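PDB 5VJC: protein mini spindles from Drosophila melanogaster, which binds tubulin through TOG domains built of HEAT repeats and so probably promotes microtubule dynamics and mitotic spindle formation. Local coordinates for residues K53-N58 with L68-Q73. Numbering follows the deposited sequence.
Sequences KALIAN and LKVIEQ
The side-chain amide of Asn58 has Lys69 over one face at its ND2 end: Lys69 CD sits almost straight above Asn58 ND2 at 4.2 Å, a loose contact, and the extended lysine crosses the amide at a slant. The ND2 end meets a water lying close to the plane of the group, 3.1 Å from Asn58 ND2, which donates to it. That water donates in turn to the other flat group, the amide of Gln73, at 2.6 Å from Gln73 OE1 and tilted out of the amide plane. On the same side of that plane, also tilted from it, Leu55 CD1 presses on Gln73 OE1 at 3.4 Å. The two amide planes are turned by about 43° and meet only through the water, which joins ND2 and OE1 at a roughly tetrahedral angle.

Alongside this polar bridge the packing is apolar. Val70 CG2, anti to its own carbonyl carbon, butts against Asn58 CB at 3.5 Å, where the helix backbones come nearest. Its other methyl, CG1, meets Leu55 CD1 at 4.1 Å; Leu55 reaches it because chi1 of -170° swings CG away from the backbone N and out toward the partner helix. Trp95 of helix 89-99 also packs on Val70, while Ile56 turns back onto helix 36-48.

The short axes pass 9.8 Å apart at 139°, so helices 53-59 and 64-77 run roughly antiparallel, their interface part apolar and part water-bridged. Such side-by-side packing of antiparallel helices is characteristic of the all-helical HEAT-repeat architecture of TOG domains.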
loop_
_atom_site.group_PDB
_atom_site.type_symbol
_atom_site.label_atom_id
_atom_site.label_comp_id
_atom_site.label_asym_id
_atom_site.label_seq_id
_atom_site.Cartn_x
_atom_site.Cartn_y
_atom_site.Cartn_z
ATOM N N LYS A 53 19.197 18.994 -7.403
ATOM C CA LYS A 53 19.623 19.167 -6.019
ATOM C C LYS A 53 18.736 20.126 -5.222
ATOM O O LYS A 53 18.661 20.012 -3.998
ATOM C CB LYS A 53 21.086 19.609 -5.965
ATOM C CG LYS A 53 22.056 18.429 -6.186
ATOM C CD LYS A 53 23.074 18.709 -7.272
ATOM C CE LYS A 53 23.830 17.432 -7.670
ATOM N NZ LYS A 53 24.499 16.874 -6.464
ATOM N N ALA A 54 18.052 21.051 -5.890
ATOM C CA ALA A 54 17.103 21.895 -5.158
ATOM C C ALA A 54 15.895 21.053 -4.712
ATOM O O ALA A 54 15.368 21.232 -3.610
ATOM C CB ALA A 54 16.654 23.077 -6.009
ATOM N N LEU A 55 15.481 20.129 -5.576
ATOM C CA LEU A 55 14.360 19.245 -5.279
ATOM C C LEU A 55 14.698 18.386 -4.073
ATOM O O LEU A 55 13.906 18.283 -3.135
ATOM C CB LEU A 55 14.033 18.373 -6.476
ATOM C CG LEU A 55 12.735 17.574 -6.400
ATOM C CD1 LEU A 55 11.523 18.518 -6.486
ATOM C CD2 LEU A 55 12.704 16.527 -7.495
ATOM N N ILE A 56 15.888 17.783 -4.095
ATOM C CA ILE A 56 16.395 17.031 -2.948
ATOM C C ILE A 56 16.323 17.860 -1.662
ATOM O O ILE A 56 15.857 17.373 -0.625
ATOM C CB ILE A 56 17.859 16.561 -3.174
ATOM C CG1 ILE A 56 17.930 15.512 -4.289
ATOM C CG2 ILE A 56 18.455 15.997 -1.885
ATOM C CD1 ILE A 56 19.364 15.048 -4.618
ATOM N N ALA A 57 16.790 19.109 -1.725
ATOM C CA ALA A 57 16.749 19.994 -0.564
ATOM C C ALA A 57 15.324 20.125 -0.006
ATOM O O ALA A 57 15.116 20.003 1.204
ATOM C CB ALA A 57 17.317 21.381 -0.918
ATOM N N ASN A 58 14.357 20.349 -0.897
ATOM C CA ASN A 58 12.946 20.487 -0.512
ATOM C C ASN A 58 12.342 19.196 0.009
ATOM O O ASN A 58 11.491 19.213 0.897
ATOM C CB ASN A 58 12.118 20.985 -1.697
ATOM C CG ASN A 58 12.344 22.452 -1.975
ATOM O OD1 ASN A 58 12.600 23.222 -1.052
ATOM N ND2 ASN A 58 12.265 22.845 -3.244
ATOM N N LEU A 68 4.634 19.669 -0.119
ATOM C CA LEU A 68 3.528 19.926 -1.034
ATOM C C LEU A 68 4.080 20.486 -2.330
ATOM O O LEU A 68 3.633 20.119 -3.407
ATOM C CB LEU A 68 2.484 20.889 -0.435
ATOM C CG LEU A 68 1.600 20.377 0.716
ATOM C CD1 LEU A 68 0.782 21.515 1.306
ATOM C CD2 LEU A 68 0.675 19.264 0.268
ATOM N N LYS A 69 5.040 21.398 -2.214
ATOM C CA LYS A 69 5.720 21.947 -3.385
ATOM C C LYS A 69 6.368 20.861 -4.238
ATOM O O LYS A 69 6.188 20.824 -5.459
ATOM C CB LYS A 69 6.792 22.962 -2.956
ATOM C CG LYS A 69 7.572 23.555 -4.124
ATOM C CD LYS A 69 8.512 24.634 -3.576
ATOM C CE LYS A 69 9.132 25.464 -4.679
ATOM N NZ LYS A 69 9.931 26.575 -4.093
ATOM N N VAL A 70 7.129 19.981 -3.592
ATOM C CA VAL A 70 7.752 18.865 -4.307
ATOM C C VAL A 70 6.722 18.049 -5.087
ATOM O O VAL A 70 6.901 17.760 -6.277
ATOM C CB VAL A 70 8.517 17.936 -3.340
ATOM C CG1 VAL A 70 8.898 16.626 -4.035
ATOM C CG2 VAL A 70 9.771 18.635 -2.812
ATOM N N ILE A 71 5.616 17.698 -4.432
ATOM C CA ILE A 71 4.573 16.917 -5.107
ATOM C C ILE A 71 3.959 17.679 -6.286
ATOM O O ILE A 71 3.759 17.118 -7.361
ATOM C CB ILE A 71 3.461 16.512 -4.125
ATOM C CG1 ILE A 71 4.005 15.472 -3.138
ATOM C CG2 ILE A 71 2.261 15.955 -4.906
ATOM C CD1 ILE A 71 3.280 15.425 -1.815
ATOM N N GLU A 72 3.671 18.963 -6.084
ATOM C CA GLU A 72 3.190 19.792 -7.185
ATOM C C GLU A 72 4.186 19.833 -8.365
ATOM O O GLU A 72 3.800 19.740 -9.521
ATOM C CB GLU A 72 2.918 21.206 -6.691
ATOM C CG GLU A 72 2.333 22.108 -7.755
ATOM C CD GLU A 72 2.038 23.495 -7.214
ATOM O OE1 GLU A 72 2.998 24.212 -6.831
ATOM O OE2 GLU A 72 0.845 23.862 -7.160
ATOM N N GLN A 73 5.470 19.973 -8.067
ATOM C CA GLN A 73 6.464 20.006 -9.137
ATOM C C GLN A 73 6.515 18.661 -9.866
ATOM O O GLN A 73 6.510 18.609 -11.093
ATOM C CB GLN A 73 7.827 20.386 -8.577
ATOM C CG GLN A 73 7.937 21.866 -8.269
ATOM C CD GLN A 73 9.132 22.197 -7.415
ATOM O OE1 GLN A 73 9.650 21.346 -6.699
ATOM N NE2 GLN A 73 9.577 23.446 -7.478
HETATM O O HOH W 1 12.135 21.804 -6.200
#